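Local coordinates for protein dTDP-4-amino-4,6-dideoxyglucose formyltransferase (Shewanella sp. FDAARGOS_354, PDB 6V2T) that probably transfers a formyl group from a folate cofactor to the sugar amine of dTDP-4-amino-4,6-dideoxyglucose, probably for the O-antigen of lipopolysaccharide, at residues K33-F38 / V96-K101. Numbering follows the deposited sequence.
Sequences KPLVSF and VSAHCK. With 0FX (dTDP-4-amino-4,6-dideoxyglucose), chain G; FOL (folic acid), chain H.
Leu35 meets Ala98 and His99 where the first helix of the Rossmann-like formyltransferase domain packs against the C-terminal end of strand 94-98, a worked example of how parallel alpha/beta folds build their binding sites at the C-terminal ends of their strands. Strands 24-30 and 94-98 are neighbours in the central sheet, and helix 33-45, which follows the first of them, lays Leu35 beside the end of the second.

The apolar part rests on a single methyl group. Leu35 CD1 lies 3.8 Å from Ala98 CB and also sits over one face of the His99 imidazole, 3.3 Å from CD2, with the two side chains crossing at about a right angle. No hydrogen bond joins the two segments, so they meet through van der Waals contact. The methyl backs one face of the ring, leaving the two ring nitrogens to bond at the edge.

Those polar bonds fix the ring's rotation. ND1 of His99 donates to phosphate oxygen O3P of the nucleotide sugar at 2.8 Å, the acceptor lying at the ring edge in its plane and the N-H...O angle being 152°. NE2 is hydrogen-bonded to OE2 of Glu182 on helix 171-194, the second-shell residue that holds the ring in place for its bond to the phosphate. CG of His99 stands beside the backbone N (chi1 -66°), which puts one face under Leu35 CD1 and leaves the ND1 edge to the phosphate.

Beyond the strand, the loop serves two ligands. The carbonyl O of Cys100 accepts a nearly straight bond from folate N10 at 3.2 Å. Lys101 reaches the sugar through an extended chain that bends only at its last torsion (chi4 -66°), letting NZ donate a hydrogen bond to O2G of the hexose at 2.8 Å.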
loop_
_atom_site.group_PDB
_atom_site.type_symbol
_atom_site.label_atom_id
_atom_site.label_comp_id
_atom_site.label_asym_id
_atom_site.label_seq_id
_atom_site.Cartn_x
_atom_site.Cartn_y
_atom_site.Cartn_z
ATOM N N LYS B 33 -12.815 17.072 -11.895
ATOM C CA LYS B 33 -14.255 16.720 -11.947
ATOM C C LYS B 33 -14.859 16.917 -10.560
ATOM O O LYS B 33 -15.927 17.512 -10.454
ATOM C CB LYS B 33 -14.474 15.301 -12.488
ATOM C CG LYS B 33 -15.906 15.007 -12.914
ATOM C CD LYS B 33 -16.357 13.592 -12.631
ATOM C CE LYS B 33 -17.792 13.528 -12.158
ATOM N NZ LYS B 33 -18.069 12.258 -11.451
ATOM N N PRO B 34 -14.239 16.437 -9.454
ATOM C CA PRO B 34 -14.808 16.653 -8.121
ATOM C C PRO B 34 -15.171 18.124 -7.832
ATOM O O PRO B 34 -16.291 18.361 -7.444
ATOM C CB PRO B 34 -13.720 16.109 -7.181
ATOM C CG PRO B 34 -13.039 15.032 -8.008
ATOM C CD PRO B 34 -13.024 15.604 -9.409
ATOM N N LEU B 35 -14.255 19.074 -8.068
ATOM C CA LEU B 35 -14.501 20.540 -7.917
ATOM C C LEU B 35 -15.636 21.036 -8.833
ATOM O O LEU B 35 -16.526 21.697 -8.325
ATOM C CB LEU B 35 -13.221 21.335 -8.224
ATOM C CG LEU B 35 -12.339 21.665 -7.023
ATOM C CD1 LEU B 35 -11.333 22.756 -7.387
ATOM C CD2 LEU B 35 -13.165 22.083 -5.807
ATOM N N VAL B 36 -15.539 20.826 -10.144
ATOM C CA VAL B 36 -16.548 21.298 -11.131
ATOM C C VAL B 36 -17.929 20.830 -10.668
ATOM O O VAL B 36 -18.833 21.675 -10.473
ATOM C CB VAL B 36 -16.249 20.772 -12.546
ATOM C CG1 VAL B 36 -17.413 21.049 -13.496
ATOM C CG2 VAL B 36 -14.976 21.370 -13.113
ATOM N N SER B 37 -18.086 19.516 -10.537
ATOM C CA SER B 37 -19.361 18.886 -10.126
ATOM C C SER B 37 -19.839 19.548 -8.822
ATOM O O SER B 37 -21.005 19.953 -8.757
ATOM C CB SER B 37 -19.203 17.397 -10.010
ATOM O OG SER B 37 -20.362 16.828 -9.435
ATOM N N PHE B 38 -18.959 19.714 -7.834
ATOM C CA PHE B 38 -19.294 20.366 -6.540
ATOM C C PHE B 38 -19.708 21.829 -6.759
ATOM O O PHE B 38 -20.684 22.264 -6.138
ATOM C CB PHE B 38 -18.117 20.293 -5.576
ATOM C CG PHE B 38 -18.387 20.995 -4.284
ATOM C CD1 PHE B 38 -17.906 22.277 -4.069
ATOM C CD2 PHE B 38 -19.165 20.393 -3.309
ATOM C CE1 PHE B 38 -18.162 22.921 -2.874
ATOM C CE2 PHE B 38 -19.430 21.050 -2.122
ATOM C CZ PHE B 38 -18.918 22.310 -1.907
ATOM N N VAL B 96 -12.639 32.185 -12.785
ATOM C CA VAL B 96 -12.214 31.347 -11.629
ATOM C C VAL B 96 -11.477 30.112 -12.157
ATOM O O VAL B 96 -12.060 29.295 -12.891
ATOM C CB VAL B 96 -13.380 30.974 -10.698
ATOM C CG1 VAL B 96 -12.896 30.086 -9.571
ATOM C CG2 VAL B 96 -14.082 32.205 -10.146
ATOM N N SER B 97 -10.201 30.010 -11.797
ATOM C CA SER B 97 -9.377 28.815 -12.025
ATOM C C SER B 97 -9.641 27.849 -10.880
ATOM O O SER B 97 -9.330 28.194 -9.731
ATOM C CB SER B 97 -7.920 29.159 -12.093
ATOM O OG SER B 97 -7.177 27.988 -11.871
ATOM N N ALA B 98 -10.199 26.695 -11.185
ATOM C CA ALA B 98 -10.475 25.626 -10.206
ATOM C C ALA B 98 -9.613 24.422 -10.588
ATOM O O ALA B 98 -10.090 23.541 -11.338
ATOM C CB ALA B 98 -11.954 25.319 -10.177
ATOM N N HIS B 99 -8.374 24.394 -10.098
ATOM C CA HIS B 99 -7.392 23.340 -10.464
ATOM C C HIS B 99 -7.260 23.346 -11.993
ATOM O O HIS B 99 -7.502 22.327 -12.617
ATOM C CB HIS B 99 -7.832 21.991 -9.901
ATOM C CG HIS B 99 -7.822 21.898 -8.410
ATOM N ND1 HIS B 99 -7.528 20.725 -7.761
ATOM C CD2 HIS B 99 -8.061 22.815 -7.450
ATOM C CE1 HIS B 99 -7.612 20.918 -6.453
ATOM N NE2 HIS B 99 -7.934 22.205 -6.237
ATOM N N CYS B 100 -6.942 24.506 -12.560
ATOM C CA CYS B 100 -6.704 24.717 -14.005
ATOM C C CYS B 100 -5.271 24.302 -14.342
ATOM O O CYS B 100 -4.352 24.865 -13.709
ATOM C CB CYS B 100 -6.900 26.179 -14.364
ATOM S SG CYS B 100 -6.675 26.500 -16.121
ATOM N N LYS B 101 -5.102 23.377 -15.297
ATOM C CA LYS B 101 -3.772 22.861 -15.754
ATOM C C LYS B 101 -2.990 23.931 -16.541
ATOM O O LYS B 101 -1.793 23.709 -16.756
ATOM C CB LYS B 101 -3.926 21.601 -16.620
ATOM C CG LYS B 101 -4.385 20.343 -15.896
ATOM C CD LYS B 101 -4.842 19.224 -16.829
ATOM C CE LYS B 101 -5.152 17.930 -16.099
ATOM N NZ LYS B 101 -3.926 17.349 -15.499
HETATM O O4P 0FX G . -5.045 18.686 -7.920
HETATM P P2 0FX G . -5.460 18.336 -9.351
HETATM O O3P 0FX G . -6.815 18.861 -9.707
HETATM O O1G 0FX G . -4.398 19.125 -10.198
HETATM C C1G 0FX G . -4.868 20.036 -11.189
HETATM C C2G 0FX G . -4.008 19.764 -12.408
HETATM O O2G 0FX G . -4.123 18.422 -12.917
HETATM C C3G 0FX G . -2.568 20.006 -11.988
HETATM O O3G 0FX G . -1.767 19.858 -13.169
HETATM C C4G 0FX G . -2.395 21.385 -11.320
HETATM N N4A 0FX G . -1.069 21.451 -10.699
HETATM C C5G 0FX G . -3.410 21.706 -10.230
HETATM C C6G 0FX G . -3.302 23.181 -9.795
HETATM O O5G 0FX G . -4.717 21.397 -10.722
HETATM O OPP 0FX G . -5.660 16.739 -9.891
HETATM P P 0FX G . -4.303 15.990 -10.123
HETATM O O1P 0FX G . -3.371 16.506 -11.115
HETATM O O2P 0FX G . -4.662 14.612 -10.611
HETATM O O5 0FX G . -3.542 15.639 -8.785
HETATM C C5 0FX G . -4.243 15.273 -7.626
HETATM C C4 0FX G . -3.247 14.543 -6.716
HETATM O O4 0FX G . -2.867 13.276 -7.253
HETATM C C3 0FX G . -1.897 15.261 -6.546
HETATM O O3 0FX G . -1.960 16.315 -5.596
HETATM C C2 0FX G . -0.904 14.131 -6.176
HETATM C C1 0FX G . -1.566 12.932 -6.910
HETATM N N11 0FX G . -0.822 12.625 -8.123
HETATM C C61 0FX G . -1.226 13.041 -9.345
HETATM C C51 0FX G . -0.475 12.689 -10.465
HETATM C C5A 0FX G . -0.909 13.159 -11.849
HETATM C C21 0FX G . 0.279 11.877 -7.976
HETATM O O21 0FX G . 0.647 11.486 -6.730
HETATM N N31 0FX G . 1.045 11.526 -9.037
HETATM C C41 0FX G . 0.681 11.919 -10.286
HETATM O O41 0FX G . 1.494 11.598 -11.334
HETATM N N1 FOL H . -1.998 31.281 -13.893
HETATM C C2 FOL H . -1.401 32.378 -13.398
HETATM N NA2 FOL H . -0.944 33.309 -14.228
HETATM N N3 FOL H . -1.295 32.577 -12.049
HETATM C C4 FOL H . -1.731 31.639 -11.195
HETATM O O4 FOL H . -1.588 31.911 -9.974
HETATM C C4A FOL H . -2.352 30.495 -11.689
HETATM N N5 FOL H . -2.784 29.509 -10.904
HETATM C C6 FOL H . -3.079 28.159 -11.397
HETATM C C7 FOL H . -3.712 28.307 -12.793
HETATM N N8 FOL H . -3.038 29.266 -13.625
HETATM C C8A FOL H . -2.466 30.349 -13.076
HETATM C C9 FOL H . -1.881 27.157 -11.198
HETATM N N10 FOL H . -1.792 26.147 -12.254
HETATM C C11 FOL H . 1.681 24.689 -14.132
HETATM C C12 FOL H . 0.405 24.275 -14.519
HETATM C C13 FOL H . -0.734 24.762 -13.870
HETATM C C14 FOL H . -0.642 25.683 -12.847
HETATM C C15 FOL H . 0.629 26.115 -12.481
HETATM C C16 FOL H . 1.776 25.626 -13.112
HETATM C C FOL H . 2.911 24.185 -14.850
HETATM O O FOL H . 2.733 23.740 -15.963
HETATM N N FOL H . 4.150 24.287 -14.363
#